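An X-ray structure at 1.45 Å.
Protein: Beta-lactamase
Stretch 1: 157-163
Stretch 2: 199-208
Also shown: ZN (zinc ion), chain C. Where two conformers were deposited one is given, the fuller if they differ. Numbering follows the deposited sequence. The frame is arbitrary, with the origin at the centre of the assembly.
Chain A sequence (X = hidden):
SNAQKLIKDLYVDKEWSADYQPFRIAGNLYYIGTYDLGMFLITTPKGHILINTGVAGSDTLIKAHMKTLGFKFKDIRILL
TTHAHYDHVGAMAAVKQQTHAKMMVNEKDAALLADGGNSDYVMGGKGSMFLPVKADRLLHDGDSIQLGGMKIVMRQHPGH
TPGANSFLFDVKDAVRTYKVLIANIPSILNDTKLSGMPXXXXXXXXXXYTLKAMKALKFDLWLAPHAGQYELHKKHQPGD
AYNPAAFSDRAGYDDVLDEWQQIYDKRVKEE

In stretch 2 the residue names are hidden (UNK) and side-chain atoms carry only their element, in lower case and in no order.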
# COMPACT_ATOMS: atom_id res chain seq x y z
N HIS A 157 -9.38 6.29 0.05
CA HIS A 157 -8.80 7.11 1.13
C HIS A 157 -7.97 8.21 0.49
O HIS A 157 -6.77 8.25 0.68
CB HIS A 157 -8.09 6.22 2.14
CG HIS A 157 -9.02 5.39 2.92
ND1 HIS A 157 -8.65 4.19 3.48
CD2 HIS A 157 -10.33 5.60 3.27
CE1 HIS A 157 -9.69 3.66 4.07
NE2 HIS A 157 -10.75 4.48 3.97
N PRO A 158 -8.59 9.09 -0.31
CA PRO A 158 -7.85 10.03 -1.14
C PRO A 158 -7.12 11.09 -0.30
O PRO A 158 -7.43 11.33 0.90
CB PRO A 158 -8.88 10.68 -1.99
CG PRO A 158 -10.14 10.59 -1.15
CD PRO A 158 -10.05 9.20 -0.54
N GLY A 159 -6.15 11.72 -0.95
CA GLY A 159 -5.42 12.89 -0.43
C GLY A 159 -3.94 12.72 -0.69
O GLY A 159 -3.38 13.48 -1.51
N HIS A 160 -3.33 11.75 -0.08
CA HIS A 160 -1.88 11.51 -0.29
C HIS A 160 -1.62 11.33 -1.80
O HIS A 160 -0.68 11.92 -2.34
CB HIS A 160 -1.47 10.29 0.54
CG HIS A 160 -0.03 10.06 0.47
ND1 HIS A 160 0.85 10.70 1.31
CD2 HIS A 160 0.70 9.29 -0.36
CE1 HIS A 160 2.07 10.35 0.97
NE2 HIS A 160 2.02 9.51 -0.03
N THR A 161 -2.51 10.63 -2.51
CA THR A 161 -2.72 10.74 -3.95
C THR A 161 -4.23 10.76 -4.16
O THR A 161 -4.96 10.35 -3.26
CB THR A 161 -2.15 9.60 -4.79
OG1 THR A 161 -2.78 8.39 -4.40
CG2 THR A 161 -0.66 9.45 -4.60
N PRO A 162 -4.71 11.24 -5.31
CA PRO A 162 -6.15 11.23 -5.53
C PRO A 162 -6.72 9.82 -5.37
O PRO A 162 -7.94 9.69 -4.97
CB PRO A 162 -6.27 11.78 -6.95
CG PRO A 162 -5.12 12.73 -7.03
CD PRO A 162 -3.99 11.97 -6.38
N GLY A 163 -5.98 8.80 -5.81
CA GLY A 163 -6.46 7.40 -5.78
C GLY A 163 -5.92 6.59 -4.63
O GLY A 163 -6.06 5.32 -4.65
N UNK A 199 -2.99 21.01 -9.57
CA UNK A 199 -3.34 19.74 -10.24
C UNK A 199 -4.23 18.85 -9.36
O UNK A 199 -4.53 17.71 -9.78
c UNK A 199 -0.01 18.83 -12.00
c UNK A 199 -1.91 20.19 -12.86
c UNK A 199 -2.05 19.03 -10.61
c UNK A 199 -1.16 19.75 -11.61
N UNK A 200 -4.68 19.34 -8.20
CA UNK A 200 -5.60 18.61 -7.29
C UNK A 200 -6.42 19.55 -6.44
O UNK A 200 -6.19 19.74 -5.23
c UNK A 200 -4.76 17.63 -6.49
c UNK A 200 -6.71 14.63 -4.11
c UNK A 200 -6.84 16.33 -5.81
c UNK A 200 -7.44 15.36 -5.01
o UNK A 200 -7.28 13.63 -3.35
c UNK A 200 -5.48 16.59 -5.68
c UNK A 200 -4.79 15.88 -4.74
c UNK A 200 -5.35 14.89 -3.99
N UNK A 201 -7.39 20.27 -7.03
CA UNK A 201 -8.13 21.27 -6.27
C UNK A 201 -8.90 20.68 -5.08
O UNK A 201 -9.06 21.44 -4.11
c UNK A 201 -8.44 21.60 -8.62
c UNK A 201 -7.67 20.34 -8.47
c UNK A 201 -9.09 21.88 -7.29
N UNK A 202 -9.27 19.41 -5.12
CA UNK A 202 -10.08 18.81 -4.02
C UNK A 202 -9.21 18.20 -2.92
O UNK A 202 -9.75 17.53 -2.05
o UNK A 202 -12.64 20.75 -5.29
c UNK A 202 -11.05 17.79 -4.61
c UNK A 202 -12.91 19.51 -5.09
c UNK A 202 -11.98 18.43 -5.62
o UNK A 202 -13.92 19.10 -4.48
N UNK A 203 -7.91 18.45 -2.95
CA UNK A 203 -6.98 17.77 -2.04
C UNK A 203 -7.42 17.92 -0.57
O UNK A 203 -7.39 16.91 0.14
c UNK A 203 -5.36 19.73 -2.01
c UNK A 203 -5.55 18.25 -2.26
c UNK A 203 -4.63 17.45 -1.44
N UNK A 204 -7.74 19.10 -0.10
CA UNK A 204 -8.06 19.25 1.34
C UNK A 204 -9.42 18.66 1.67
O UNK A 204 -9.56 18.10 2.78
N UNK A 205 -10.37 18.75 0.78
CA UNK A 205 -11.70 18.14 1.03
C UNK A 205 -11.51 16.61 1.13
O UNK A 205 -12.15 15.94 1.97
c UNK A 205 -13.92 20.38 -1.24
n UNK A 205 -13.15 22.70 -1.42
c UNK A 205 -12.97 20.02 -0.10
c UNK A 205 -14.32 21.82 -1.18
c UNK A 205 -12.66 18.52 -0.08
N UNK A 206 -10.63 16.06 0.28
CA UNK A 206 -10.37 14.61 0.24
C UNK A 206 -9.68 14.18 1.52
O UNK A 206 -10.02 13.15 2.10
o UNK A 206 -9.81 13.78 -3.34
c UNK A 206 -10.42 14.02 -2.23
c UNK A 206 -9.57 14.25 -1.01
o UNK A 206 -11.69 14.08 -2.14
N UNK A 207 -8.63 14.89 1.95
CA UNK A 207 -7.95 14.53 3.20
C UNK A 207 -8.92 14.59 4.37
O UNK A 207 -8.89 13.67 5.20
o UNK A 207 -1.64 14.16 1.54
c UNK A 207 -4.76 13.99 3.47
c UNK A 207 -2.93 14.40 1.97
c UNK A 207 -3.49 13.68 3.02
c UNK A 207 -3.61 15.46 1.44
c UNK A 207 -4.89 15.76 1.89
c UNK A 207 -5.45 15.07 2.95
c UNK A 207 -6.79 15.47 3.50
N UNK A 208 -9.78 15.57 4.40
CA UNK A 208 -10.76 15.71 5.50
C UNK A 208 -11.68 14.50 5.53
O UNK A 208 -11.93 13.89 6.60
c UNK A 208 -11.55 16.96 5.39
ZN ZN C . 3.60 8.45 -0.96
O HOH W 1 4.04 7.22 1.07
O HOH W 2 5.44 7.72 -1.41
O HOH W 3 4.96 10.08 -0.22

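Position 199 carries four carbons, forked at the second, and its side chain is out of reach of stretch 1. The branching makes it Leu199, exposed and outside the contact.

Position 200 has one carbon leading to a six-membered carbon ring that bears one oxygen. The CA-to-CB bond points toward stretch 1, and Pro162 CG sits over one ring face while the oxygen reaches further in, to Pro158 CB and Pro162 CA. This is Tyr200. Pro162 CG lies 3.7 Å from the centroid of the Tyr200 ring and only 10° off its normal, a clear CH-pi contact, and Tyr200 OH is 3.4 Å from Pro162 CA and 3.6 Å from Pro158 CB. Gly159 N lies 3.3 Å from Tyr200 OH, but the angle is poor and no hydrogen bond forms; that amide is already spent on Thr161 O, 2.9 Å from Gly159 N.

At position 201 three carbons close a ring onto the backbone nitrogen, so this is Pro201, exposed and remote from stretch 1. Position 202 holds three carbons, the third carrying two oxygens: Glu202, also out of reach, standing at the N-cap position just before the helix.

Position 203 shows one carbon carrying two more, one of them near Gly159 O, and the beta-branched pattern is that of Val203. Its role across the contact is slight, with Val203 CG2 4.2 Å from Gly159 O. It opens the helix, and Val203 N bonds back to Tyr200 O at 3.1 Å, closing a type I turn.

No side-chain atom exists at position 204, hence Gly204, which makes no contact. Position 205 is four carbons in a row ending in nitrogen: Lys205, exposed, its side chain out of reach of stretch 1.

Position 206 has two carbons, the second carrying two oxygens, one of them near Pro158 CB; its CA-to-CB bond points toward stretch 1. This is Asp206. Asp206 OD2 lies 3.5 Å from Pro158 CB and accepts a hydrogen bond from Tyr200 OH at 2.5 Å, a short link within stretch 2 that ties the tyrosine's tip to the helix.

Position 207 is again one carbon and a six-carbon ring with one oxygen. Its CA-to-CB bond points sideways, yet Gly159 lies over one ring face and the oxygen comes near His160 CA. This is Tyr207. Gly159 CA lies 3.6 Å from the Tyr207 ring centroid, 11° off the normal, and Tyr207 OH comes within 3.2 Å of His160 CA.

Position 208 bears a single carbon pointing away, so it is Ala208, with no contact.

The contact works by packing, since no hydrogen bond crosses it. Two tyrosine faces receive a proline and a glycine. The glycine is required twice over: an ideal CB on Gly159 would lie 2.7 Å from Tyr207 CD1, a clash, and its backbone angles would jam that CB against the preceding carbonyl. Neither tyrosine hydroxyl bonds across the contact: Tyr200 OH pairs with Asp206 OD2, and Tyr207 OH is satisfied elsewhere in the structure. The CA-to-CB bond of His160 points away from stretch 2, though its CB still touches Tyr207 OH, and His160 NE2 binds ZN at 2.1 Å. Two rules emerge: bare glycine backbone lets the Tyr207 ring lie against it, and prolines pack around the Tyr200 ring and hydroxyl.

Stretch 2 199-208: LYPEVGKDYA
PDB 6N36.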